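Local coordinates for Can2 (Sulfobacillus thermosulfidooxidans, PDB 7BDV), which binds the second messenger cyclic tetra-adenylate through its CARF domains and acts as a dual-specificity nuclease that potentiates type III CRISPR defence, at residues Cys16-Asp20 / Gly96-Ala102. Sequence-based numbering, arbitrary orientation.
Sequences CLLSD and GGTKIMA. With nucleotides of chain E.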
loop_
_atom_site.group_PDB
_atom_site.type_symbol
_atom_site.label_atom_id
_atom_site.label_comp_id
_atom_site.label_asym_id
_atom_site.label_seq_id
_atom_site.Cartn_x
_atom_site.Cartn_y
_atom_site.Cartn_z
ATOM N N CYS A 16 19.776 -17.962 -2.101
ATOM C CA CYS A 16 18.984 -16.721 -1.976
ATOM C C CYS A 16 18.258 -16.638 -0.642
ATOM O O CYS A 16 18.017 -17.673 0.041
ATOM C CB CYS A 16 18.128 -16.469 -3.200
ATOM S SG CYS A 16 17.171 -17.894 -3.719
ATOM N N LEU A 17 18.005 -15.394 -0.242
ATOM C CA LEU A 17 17.421 -15.056 1.083
ATOM C C LEU A 17 15.960 -14.709 0.844
ATOM O O LEU A 17 15.727 -13.687 0.181
ATOM C CB LEU A 17 18.175 -13.850 1.665
ATOM C CG LEU A 17 19.566 -14.109 2.213
ATOM C CD1 LEU A 17 20.447 -14.798 1.197
ATOM C CD2 LEU A 17 20.208 -12.803 2.645
ATOM N N LEU A 18 15.010 -15.470 1.394
ATOM C CA LEU A 18 13.569 -15.258 1.129
ATOM C C LEU A 18 13.018 -14.175 2.070
ATOM O O LEU A 18 13.392 -14.138 3.254
ATOM C CB LEU A 18 12.802 -16.564 1.319
ATOM C CG LEU A 18 13.193 -17.680 0.347
ATOM C CD1 LEU A 18 12.096 -18.734 0.268
ATOM C CD2 LEU A 18 13.478 -17.143 -1.049
ATOM N N SER A 19 12.070 -13.404 1.565
ATOM C CA SER A 19 11.520 -12.200 2.237
ATOM C C SER A 19 10.216 -11.813 1.557
ATOM O O SER A 19 9.757 -12.605 0.652
ATOM C CB SER A 19 12.559 -11.096 2.227
ATOM O OG SER A 19 12.919 -10.717 0.928
ATOM N N ASP A 20 9.603 -10.679 1.930
ATOM C CA ASP A 20 8.304 -10.266 1.337
ATOM C C ASP A 20 8.321 -10.364 -0.182
ATOM O O ASP A 20 7.268 -10.768 -0.737
ATOM C CB ASP A 20 7.892 -8.846 1.732
ATOM C CG ASP A 20 7.484 -8.743 3.189
ATOM O OD1 ASP A 20 6.554 -9.489 3.591
ATOM O OD2 ASP A 20 8.135 -7.955 3.920
ATOM N N GLY A 96 17.556 -10.357 -1.434
ATOM C CA GLY A 96 16.544 -10.705 -0.434
ATOM C C GLY A 96 17.011 -10.484 0.993
ATOM O O GLY A 96 18.200 -10.219 1.205
ATOM N N GLY A 97 16.074 -10.593 1.922
ATOM C CA GLY A 97 16.308 -10.819 3.359
ATOM C C GLY A 97 16.347 -9.506 4.118
ATOM O O GLY A 97 16.197 -8.432 3.489
ATOM N N THR A 98 16.562 -9.575 5.415
ATOM C CA THR A 98 16.857 -8.379 6.245
ATOM C C THR A 98 18.261 -7.940 5.881
ATOM O O THR A 98 19.000 -8.730 5.274
ATOM C CB THR A 98 16.715 -8.682 7.733
ATOM O OG1 THR A 98 17.647 -9.731 8.054
ATOM C CG2 THR A 98 15.319 -9.107 8.099
ATOM N N LYS A 99 18.655 -6.744 6.300
ATOM C CA LYS A 99 20.070 -6.334 6.204
ATOM C C LYS A 99 20.959 -7.253 7.055
ATOM O O LYS A 99 22.077 -7.464 6.645
ATOM C CB LYS A 99 20.213 -4.855 6.554
ATOM C CG LYS A 99 19.565 -3.975 5.509
ATOM C CD LYS A 99 19.813 -2.543 5.769
ATOM C CE LYS A 99 19.273 -1.725 4.629
ATOM N NZ LYS A 99 17.925 -1.277 4.974
ATOM N N ILE A 100 20.506 -7.776 8.184
ATOM C CA ILE A 100 21.333 -8.678 9.042
ATOM C C ILE A 100 21.629 -9.949 8.235
ATOM O O ILE A 100 22.776 -10.330 8.110
ATOM C CB ILE A 100 20.646 -8.960 10.391
ATOM C CG1 ILE A 100 20.466 -7.718 11.275
ATOM C CG2 ILE A 100 21.342 -10.086 11.130
ATOM C CD1 ILE A 100 21.551 -6.685 11.167
HETATM N N MSE A 101 20.602 -10.576 7.658
HETATM C CA MSE A 101 20.767 -11.779 6.840
HETATM C C MSE A 101 21.769 -11.489 5.727
HETATM O O MSE A 101 22.739 -12.229 5.523
HETATM C CB MSE A 101 19.412 -12.204 6.251
HETATM C CG MSE A 101 18.404 -12.731 7.273
HETATM SE SE MSE A 101 16.580 -12.973 6.635
HETATM C CE MSE A 101 16.893 -14.329 5.144
ATOM N N ALA A 102 21.512 -10.388 4.994
ATOM C CA ALA A 102 22.288 -10.034 3.833
ATOM C C ALA A 102 23.721 -9.698 4.234
ATOM O O ALA A 102 24.617 -10.147 3.521
ATOM C CB ALA A 102 21.644 -8.886 3.079
ATOM P P A E 4 15.849 -4.027 6.451
ATOM O OP1 A E 4 16.793 -4.753 7.337
ATOM O OP2 A E 4 16.031 -3.273 5.179
ATOM O "O5'" A E 4 14.924 -5.296 6.126
ATOM C "C5'" A E 4 13.870 -5.211 5.202
ATOM C "C4'" A E 4 13.775 -6.566 4.542
ATOM O "O4'" A E 4 13.659 -7.598 5.570
ATOM C "C3'" A E 4 12.562 -6.730 3.636
ATOM O "O3'" A E 4 13.012 -7.387 2.441
ATOM C "C2'" A E 4 11.622 -7.575 4.493
ATOM O "O2'" A E 4 10.627 -8.262 3.762
ATOM C "C1'" A E 4 12.624 -8.480 5.200
ATOM N N9 A E 4 12.138 -9.136 6.394
ATOM C C8 A E 4 11.473 -8.556 7.481
ATOM N N7 A E 4 11.185 -9.445 8.415
ATOM C C5 A E 4 11.656 -10.659 7.914
ATOM C C6 A E 4 11.620 -11.981 8.416
ATOM N N6 A E 4 11.072 -12.285 9.583
ATOM N N1 A E 4 12.155 -12.985 7.658
ATOM C C2 A E 4 12.671 -12.653 6.466
ATOM N N3 A E 4 12.772 -11.444 5.896
ATOM C C4 A E 4 12.228 -10.482 6.671
ATOM P P A E 1 12.241 -7.211 1.063
ATOM O OP1 A E 1 11.627 -8.514 0.584
ATOM O OP2 A E 1 11.211 -6.097 0.969
ATOM O "O5'" A E 1 13.510 -6.871 0.169
ATOM C "C5'" A E 1 13.313 -6.823 -1.240
ATOM C "C4'" A E 1 14.516 -6.164 -1.832
ATOM O "O4'" A E 1 14.537 -6.451 -3.245
ATOM C "C3'" A E 1 14.546 -4.634 -1.741
ATOM O "O3'" A E 1 15.864 -4.211 -1.919
ATOM C "C2'" A E 1 13.837 -4.233 -3.021
ATOM O "O2'" A E 1 14.179 -2.915 -3.386
ATOM C "C1'" A E 1 14.493 -5.243 -3.966
ATOM N N9 A E 1 13.856 -5.543 -5.206
ATOM C C8 A E 1 14.516 -5.741 -6.384
ATOM N N7 A E 1 13.720 -6.044 -7.371
ATOM C C5 A E 1 12.468 -6.079 -6.800
ATOM C C6 A E 1 11.202 -6.359 -7.330
ATOM N N6 A E 1 10.983 -6.679 -8.598
ATOM N N1 A E 1 10.163 -6.331 -6.477
ATOM C C2 A E 1 10.381 -6.019 -5.201
ATOM N N3 A E 1 11.502 -5.704 -4.602
ATOM C C4 A E 1 12.535 -5.780 -5.455
HETATM O O HOH W 1 18.377 -13.011 -1.770
#
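L17 CD2 lies over the first turn of helix 99-111, 3.6 Å from A102 N, while the methyl CE of selenomethionine M101 returns along the leucine to 3.7 Å from L17 CB. The bend at M101 chi3 (60°) turns that methyl back, the two side chains run past each other in opposite senses, and SE is left near the adenine of A4 of chain E. This buried side of L17 is the tight part: besides the packing of CB and CD2, L17 O sits 3.2 Å from G96 CA in a C-H...O contact with an angle of 153° at the hydrogen. At the same end a water accepts from both L17 N and G96 N, bridging the two backbones.

Toward the ligand the segments are held more loosely. G97 N reaches S19 OG by a straight (N-H...O 170°) but weak hydrogen bond of 3.3 Å, and D20, which is exposed, binds the ligand without touching 96-102. S19 OG in turn donates to OP1 of A1 of chain E at 2.6 Å. D20 OD2 accepts from the 2'-hydroxyl of A4, whose phosphate is bound by K99, with K99 N 2.9 Å from OP1 and K99 NZ on OP2; NZ also bonds to T95 O of the second subunit. T98 caps the helix through OG1, which accepts from M101 N at 3.1 Å.

The loop after strand 13-17 and the start of helix 99-111 thus form one cA4-binding surface of the CARF domain, in which a helix N-terminus and a lysine would offset phosphate charge.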